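Local coordinates for protein coenzyme A transferase (Yersinia pestis, PDB 3QLI) that probably transfers coenzyme A from an acyl-CoA thioester to a carboxylate such as acetate, at residues E31-S34 and S35-S38; D60-R64 and G65-D69; R133-A136 and E137-I141; S167-A170 and R171-R175. All coordinates share one frame; numbering follows the deposited sequence.

Contact 1. Residues E31-S34 and S35-S38; sequences EAVS and SIAS
Val33 to Ile36 form a type I beta turn just after helix 29-32, so the chain leaves the helix and bends toward strand 41-44. Val33 O lies 3.5 Å from Ile36 N, and Arg61 NH1 donates to both Val33 O and Ile36 O. Over the turn the end of Ile36 folds back. With CG1 set beside the backbone N (chi1 -64°) and CD1 extended from it, the chain passes alongside the Val33 carbonyl, and CD1 stops 3.9 Å from Val33 CB. A water links the two sides of the turn. It donates to Ala32 O in an unusually short bond and is hydrogen-bonded to Ser35 OG at 2.7 Å. Ser34 turns back to the helix instead: its OG donates to Glu31 O at 2.8 Å. The backbone N of Ser34 reaches the same oxygen from the same face of the carbonyl plane, so one residue grips Glu31 O twice. Val33 also packs on Leu54 and Ala57 of helix 52-63, and Ile36 on Thr143 of strand 143-148. This is a helix-to-strand connection built on a type I turn, leading into a central strand of the parallel sheet in the N-terminal domain.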
# COMPACT_ATOMS: atom_id res chain seq x y z
N GLU A 31 -8.68 36.64 22.48
CA GLU A 31 -9.30 35.93 23.61
C GLU A 31 -9.53 34.46 23.27
O GLU A 31 -9.34 33.60 24.12
CB GLU A 31 -10.60 36.60 24.05
CG GLU A 31 -10.39 38.03 24.53
CD GLU A 31 -11.64 38.66 25.11
OE1 GLU A 31 -11.80 39.90 24.98
OE2 GLU A 31 -12.47 37.93 25.69
N ALA A 32 -9.92 34.18 22.03
CA ALA A 32 -10.18 32.79 21.63
C ALA A 32 -8.98 31.87 21.83
O ALA A 32 -9.14 30.73 22.26
CB ALA A 32 -10.64 32.73 20.17
N VAL A 33 -7.77 32.34 21.50
CA VAL A 33 -6.60 31.46 21.56
C VAL A 33 -5.86 31.57 22.90
O VAL A 33 -4.82 30.93 23.11
CB VAL A 33 -5.62 31.72 20.38
CG1 VAL A 33 -6.33 31.61 19.04
CG2 VAL A 33 -4.94 33.09 20.51
N SER A 34 -6.43 32.35 23.81
CA SER A 34 -5.71 32.68 25.05
C SER A 34 -5.64 31.52 26.04
O SER A 34 -4.78 31.51 26.92
CB SER A 34 -6.34 33.90 25.73
OG SER A 34 -7.60 33.56 26.28
N SER A 35 -6.54 30.55 25.92
CA SER A 35 -6.58 29.48 26.91
C SER A 35 -5.96 28.18 26.44
O SER A 35 -5.97 27.20 27.17
CB SER A 35 -8.01 29.23 27.40
OG SER A 35 -8.82 28.80 26.33
N ILE A 36 -5.40 28.18 25.23
CA ILE A 36 -4.67 27.03 24.72
C ILE A 36 -3.47 26.77 25.63
O ILE A 36 -2.69 27.68 25.88
CB ILE A 36 -4.18 27.27 23.27
CG1 ILE A 36 -5.38 27.42 22.31
CG2 ILE A 36 -3.28 26.12 22.81
CD1 ILE A 36 -4.99 27.90 20.91
N ALA A 37 -3.35 25.55 26.14
CA ALA A 37 -2.25 25.22 27.05
C ALA A 37 -0.91 25.08 26.34
O ALA A 37 -0.85 24.65 25.17
CB ALA A 37 -2.57 23.93 27.84
N SER A 38 0.18 25.44 27.02
CA SER A 38 1.50 25.10 26.54
C SER A 38 1.63 23.59 26.62
O SER A 38 0.88 22.93 27.35
CB SER A 38 2.57 25.77 27.41
OG SER A 38 2.61 27.18 27.16
O HOH W 1 -8.26 28.92 23.74

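Contact 2. Residues D60-R64 and G65-D69; sequences DRATR and GDIGD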
# COMPACT_ATOMS: atom_id res chain seq x y z
N ASP A 60 0.97 35.81 17.52
CA ASP A 60 1.21 36.95 18.41
C ASP A 60 1.43 36.49 19.85
O ASP A 60 2.28 37.04 20.58
CB ASP A 60 0.05 37.95 18.32
CG ASP A 60 -0.04 38.63 16.96
OD1 ASP A 60 0.85 38.42 16.10
OD2 ASP A 60 -1.01 39.40 16.75
N ARG A 61 0.69 35.47 20.27
CA ARG A 61 0.82 34.94 21.61
C ARG A 61 2.23 34.37 21.84
O ARG A 61 2.83 34.56 22.90
CB ARG A 61 -0.26 33.89 21.88
CG ARG A 61 -0.67 33.83 23.32
CD ARG A 61 -1.66 32.73 23.63
NE ARG A 61 -1.36 32.21 24.96
CZ ARG A 61 -1.80 31.07 25.47
NH1 ARG A 61 -2.63 30.30 24.78
NH2 ARG A 61 -1.43 30.72 26.69
N ALA A 62 2.75 33.68 20.83
CA ALA A 62 4.11 33.16 20.87
C ALA A 62 5.11 34.32 20.87
O ALA A 62 6.10 34.31 21.60
CB ALA A 62 4.36 32.23 19.68
N THR A 63 4.86 35.32 20.03
CA THR A 63 5.75 36.48 19.95
C THR A 63 5.92 37.16 21.31
O THR A 63 7.02 37.57 21.69
CB THR A 63 5.24 37.49 18.92
OG1 THR A 63 5.26 36.87 17.63
CG2 THR A 63 6.14 38.74 18.89
N ARG A 64 4.82 37.24 22.06
CA ARG A 64 4.83 37.85 23.39
C ARG A 64 5.39 36.93 24.46
O ARG A 64 5.48 37.31 25.62
CB ARG A 64 3.41 38.28 23.79
CG ARG A 64 2.78 39.33 22.89
CD ARG A 64 1.49 39.90 23.49
NE ARG A 64 0.51 38.87 23.87
CZ ARG A 64 -0.46 38.42 23.08
NH1 ARG A 64 -0.61 38.88 21.85
NH2 ARG A 64 -1.30 37.48 23.53
N GLY A 65 5.73 35.70 24.08
CA GLY A 65 6.29 34.73 25.00
C GLY A 65 5.27 34.14 25.97
O GLY A 65 5.62 33.72 27.06
N ASP A 66 4.01 34.10 25.54
CA ASP A 66 2.90 33.72 26.42
C ASP A 66 2.42 32.28 26.17
O ASP A 66 1.43 31.83 26.75
CB ASP A 66 1.75 34.72 26.23
CG ASP A 66 0.55 34.45 27.13
OD1 ASP A 66 0.74 34.33 28.36
OD2 ASP A 66 -0.59 34.38 26.61
N ILE A 67 3.12 31.56 25.29
CA ILE A 67 2.85 30.14 25.08
C ILE A 67 4.11 29.46 24.60
O ILE A 67 4.97 30.09 23.99
CB ILE A 67 1.68 29.89 24.07
CG1 ILE A 67 1.26 28.41 24.08
CG2 ILE A 67 2.08 30.33 22.67
CD1 ILE A 67 -0.04 28.16 23.35
N GLY A 68 4.22 28.16 24.88
CA GLY A 68 5.37 27.40 24.46
C GLY A 68 5.06 25.92 24.31
O GLY A 68 3.99 25.46 24.69
N ASP A 69 6.03 25.20 23.75
CA ASP A 69 5.94 23.77 23.52
C ASP A 69 4.60 23.39 22.91
O ASP A 69 4.00 22.39 23.30
CB ASP A 69 6.17 22.97 24.81
CG ASP A 69 6.45 21.51 24.53
OD1 ASP A 69 6.97 21.22 23.42
OD2 ASP A 69 6.12 20.64 25.37
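Arg61 lays its guanidinium across the side chain of Ile67, whose CB sits 3.9 Å above the plane, over its centre. The two side chains cross at about a right angle, and Ile67 CD1 comes 3.7 Å from Arg61 NH1 on that face. Asp66 lies at the edge of the same group. Arg61 NE donates to Asp66 OD2 at 2.8 Å in a salt bridge that is bent (146° at the hydrogen). The oxygen is met from above its carboxylate plane, and the two flat groups are turned 52° apart. Two weak bonds, from Arg61 NE and NH2, reach Asp66 O as well. Asp66 thus offers both backbone and side chain to one arginine, with CG anti to its own N (chi1 -178°). Arg61 NH1 is also bonded beyond the segments, to the turn at 33-36, which further fixes the plane. Behind the side chains the helix ends: Asp66 N donates to Arg61 O at 2.9 Å, and Gly65 N to Ala62 O at 2.9 Å. Ile67 CG2 closes over Ala62 CB at 4.2 Å. Positive phi at Gly65 and these two backward bonds define a Schellman motif, here ending helix 52-63 before strand 70-74.

Contact 3. Residues R133-A136 and E137-I141; sequences RLLA and EEIGI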
# COMPACT_ATOMS: atom_id res chain seq x y z
N ARG A 133 -8.15 9.00 12.30
CA ARG A 133 -7.88 8.13 13.44
C ARG A 133 -6.55 8.46 14.10
O ARG A 133 -6.42 8.42 15.32
CB ARG A 133 -7.89 6.68 13.00
CG ARG A 133 -7.46 5.74 14.10
CD ARG A 133 -7.17 4.37 13.54
NE ARG A 133 -6.60 3.53 14.57
CZ ARG A 133 -6.37 2.24 14.40
NH1 ARG A 133 -6.66 1.68 13.23
NH2 ARG A 133 -5.85 1.52 15.38
N LEU A 134 -5.54 8.77 13.30
CA LEU A 134 -4.23 9.02 13.87
C LEU A 134 -4.24 10.29 14.71
O LEU A 134 -3.72 10.30 15.83
CB LEU A 134 -3.15 9.09 12.78
CG LEU A 134 -1.69 8.92 13.20
CD1 LEU A 134 -1.34 7.46 13.46
CD2 LEU A 134 -0.81 9.45 12.09
N LEU A 135 -4.83 11.36 14.19
CA LEU A 135 -4.88 12.60 14.96
C LEU A 135 -5.73 12.46 16.23
O LEU A 135 -5.35 12.93 17.31
CB LEU A 135 -5.42 13.75 14.08
CG LEU A 135 -4.42 14.21 13.03
CD1 LEU A 135 -5.10 14.99 11.90
CD2 LEU A 135 -3.32 15.05 13.69
N ALA A 136 -6.86 11.80 16.10
CA ALA A 136 -7.82 11.73 17.19
C ALA A 136 -7.36 10.76 18.27
O ALA A 136 -7.63 10.96 19.46
CB ALA A 136 -9.19 11.33 16.68
N GLU A 137 -6.65 9.72 17.85
CA GLU A 137 -6.42 8.59 18.75
C GLU A 137 -4.95 8.41 19.16
O GLU A 137 -4.64 8.52 20.33
CB GLU A 137 -7.01 7.29 18.17
CG GLU A 137 -8.54 7.32 18.16
CD GLU A 137 -9.18 6.10 17.52
OE1 GLU A 137 -8.53 5.03 17.41
OE2 GLU A 137 -10.35 6.21 17.11
N GLU A 138 -4.05 8.14 18.22
CA GLU A 138 -2.66 7.96 18.61
C GLU A 138 -2.04 9.25 19.10
O GLU A 138 -1.32 9.27 20.10
CB GLU A 138 -1.82 7.37 17.48
CG GLU A 138 -1.86 5.84 17.42
CD GLU A 138 -2.96 5.36 16.49
OE1 GLU A 138 -3.88 6.15 16.19
OE2 GLU A 138 -2.90 4.19 16.08
N ILE A 139 -2.31 10.34 18.40
CA ILE A 139 -1.70 11.62 18.74
C ILE A 139 -2.52 12.37 19.78
O ILE A 139 -2.01 12.74 20.85
CB ILE A 139 -1.52 12.48 17.48
CG1 ILE A 139 -0.52 11.81 16.53
CG2 ILE A 139 -1.10 13.91 17.86
CD1 ILE A 139 -0.54 12.37 15.10
N GLY A 140 -3.79 12.60 19.47
CA GLY A 140 -4.67 13.29 20.39
C GLY A 140 -4.58 14.79 20.15
O GLY A 140 -3.49 15.35 20.12
N ILE A 141 -5.72 15.44 19.96
CA ILE A 141 -5.74 16.86 19.67
C ILE A 141 -6.49 17.62 20.76
O ILE A 141 -7.64 17.32 21.06
CB ILE A 141 -6.38 17.15 18.29
CG1 ILE A 141 -5.56 16.48 17.17
CG2 ILE A 141 -6.55 18.67 18.06
CD1 ILE A 141 -4.10 16.94 17.08
O HOH W 2 -8.31 13.90 20.11
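Glu137 runs back along its helix toward Arg133. Its CB lies 3.1 Å from Arg133 O, the oxygen that accepts the Glu137 N-H. CG stays near that carbonyl and the Ala136 carbonyl carbon. CD then meets Arg133 CG at 3.8 Å, and OE1 ends 3.7 Å from Arg133 NE, a long salt bridge. Because the chain is extended beyond CG (chi2 176°), the carboxylate reaches the aliphatic part of the arginine as well as its charge. The planes of the two groups are 48° apart. The stronger partner of the other oxygen, OE2, is Arg168 on helix 166-172. Glu138 bends at chi2 (92°) and places OE2 4.0 Å from Arg133 NH2, well out of the guanidinium plane, so any attraction is probably of charge alone. Arg133 and Glu138 have their strongest polar partner in Tyr371 of the second subunit: its O accepts from Arg133 NH1, its OH bonds Glu138 OE2, and its ring makes a cation-pi contact with Arg133. Ile139 CD1 touches both Leu134 CG and Leu135 CD2, each at 4.1 Å; Leu135 and Ile139 lie side by side. The helix ends in a wider pi-type turn, with Ile139 N donating to Leu134 O. After it, Gly140 takes positive phi, and a water joins Ala136 O to Ile141 N. Leu135 and Ile139 pack on Tyr73, and Leu134 and Ile139 on Gly423 of the second subunit. The local charge pairs are long, so Arg168 and Tyr371 of the second subunit probably do more to place these groups.

Contact 4. Residues S167-A170 and R171-R175; sequences SRIA and RSARR
Arg168 starts with CG anti to its N (chi1 169°) and then bends at chi2 (67°), which swings the guanidinium alongside the helix toward Ser172. Ser172 OG, set beside its own N, meets it at the edge. Arg168 NE donates to this OG at 2.8 Å. The oxygen lies near the guanidinium plane, and the N-H...O angle is 157°. A water at the same edge accepts from Arg168 NH2 and is also hydrogen-bonded to Ser172 OG, closing a small ring that steadies the group. NH2 has a second partner in Glu137. Arg171, extended from CG to NE, runs back one turn, and its NH1 donates to Ser167 O at 2.9 Å. This bond is less sure, because NH1 is crowded in the model. The backbone keeps helical bonds to the end: Ser172 N donates to Arg168 O, and Ala173 N to Ile169 O at 2.8 Å. Ile169 CG2 touches Ala173 CB at 4.1 Å, and both side chains meet Phe144 and Ile141. Another water lies within bonding distance of Ala170 O and Ala173 O. Here the last turn of helix 166-172 packs on the parallel sheet, and the chain passes into strand 175-180, the helix-to-strand step of a Rossmann-like alpha/beta domain.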
# COMPACT_ATOMS: atom_id res chain seq x y z
N SER A 167 -13.50 16.96 9.70
CA SER A 167 -14.82 16.61 10.22
C SER A 167 -14.77 15.68 11.44
O SER A 167 -15.67 15.71 12.29
CB SER A 167 -15.70 16.00 9.11
OG SER A 167 -15.13 14.80 8.61
N ARG A 168 -13.74 14.86 11.53
CA ARG A 168 -13.52 14.04 12.72
C ARG A 168 -12.91 14.84 13.88
O ARG A 168 -13.38 14.77 15.03
CB ARG A 168 -12.60 12.86 12.40
CG ARG A 168 -12.09 12.09 13.63
CD ARG A 168 -13.21 11.35 14.34
NE ARG A 168 -12.73 10.62 15.53
CZ ARG A 168 -12.18 9.41 15.50
NH1 ARG A 168 -12.01 8.77 14.34
NH2 ARG A 168 -11.79 8.83 16.63
N ILE A 169 -11.86 15.60 13.59
CA ILE A 169 -11.11 16.24 14.66
C ILE A 169 -11.89 17.40 15.26
O ILE A 169 -11.70 17.73 16.43
CB ILE A 169 -9.72 16.71 14.20
CG1 ILE A 169 -8.94 15.52 13.62
CG2 ILE A 169 -8.95 17.34 15.38
CD1 ILE A 169 -8.93 14.29 14.55
N ALA A 170 -12.77 18.02 14.47
CA ALA A 170 -13.65 19.08 14.99
C ALA A 170 -14.50 18.55 16.14
O ALA A 170 -14.83 19.27 17.08
CB ALA A 170 -14.55 19.64 13.88
N ARG A 171 -14.82 17.26 16.05
CA ARG A 171 -15.63 16.59 17.05
C ARG A 171 -14.78 15.92 18.13
O ARG A 171 -15.14 15.93 19.30
CB ARG A 171 -16.58 15.58 16.39
CG ARG A 171 -17.57 16.26 15.44
CD ARG A 171 -18.24 15.30 14.49
NE ARG A 171 -19.42 15.91 13.88
CZ ARG A 171 -19.41 16.70 12.80
NH1 ARG A 171 -18.26 16.99 12.18
NH2 ARG A 171 -20.56 17.19 12.34
N SER A 172 -13.64 15.35 17.74
CA SER A 172 -12.80 14.66 18.73
C SER A 172 -11.88 15.59 19.53
O SER A 172 -11.53 15.26 20.65
CB SER A 172 -11.99 13.54 18.08
OG SER A 172 -12.86 12.50 17.65
N ALA A 173 -11.49 16.74 18.99
CA ALA A 173 -10.62 17.65 19.74
C ALA A 173 -11.32 18.08 21.02
O ALA A 173 -12.55 18.19 21.07
CB ALA A 173 -10.26 18.88 18.91
N ARG A 174 -10.55 18.33 22.07
CA ARG A 174 -11.16 18.69 23.34
C ARG A 174 -11.79 20.09 23.33
O ARG A 174 -12.72 20.37 24.09
CB ARG A 174 -10.16 18.48 24.48
CG ARG A 174 -9.89 16.98 24.68
CD ARG A 174 -8.87 16.69 25.77
NE ARG A 174 -7.52 16.57 25.25
CZ ARG A 174 -7.02 15.46 24.71
NH1 ARG A 174 -7.79 14.38 24.59
NH2 ARG A 174 -5.77 15.43 24.27
N ARG A 175 -11.28 20.96 22.45
CA ARG A 175 -11.90 22.25 22.14
C ARG A 175 -11.90 22.50 20.61
O ARG A 175 -10.93 22.19 19.92
CB ARG A 175 -11.19 23.42 22.85
CG ARG A 175 -11.25 23.38 24.37
CD ARG A 175 -12.66 23.64 24.89
NE ARG A 175 -12.67 23.90 26.33
CZ ARG A 175 -13.77 24.01 27.07
NH1 ARG A 175 -14.97 23.87 26.51
NH2 ARG A 175 -13.68 24.26 28.37
O HOH W 3 -11.90 10.09 19.39
O HOH W 4 -14.95 19.30 19.88

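Overall arrangement
All four contacts are local helix ends within the N-terminal domain, and each leads the chain toward a strand of the same parallel sheet. They form two touching pairs, with centres 10 Å apart in each. Contacts 1 and 2 lie far out in the chain, about 30 Å from its centre, and are joined because one arginine of contact 2 holds the turn of contact 1. Contacts 3 and 4 lie nearer the centre and join helices 131-139 and 166-172. Contact 1 is buried, with one apolar touch and uncharged polar bonds; contacts 2, 3 and 4 are partly buried and use charged side chains, with Arg61 buried. Contact 3 alone meets the second subunit.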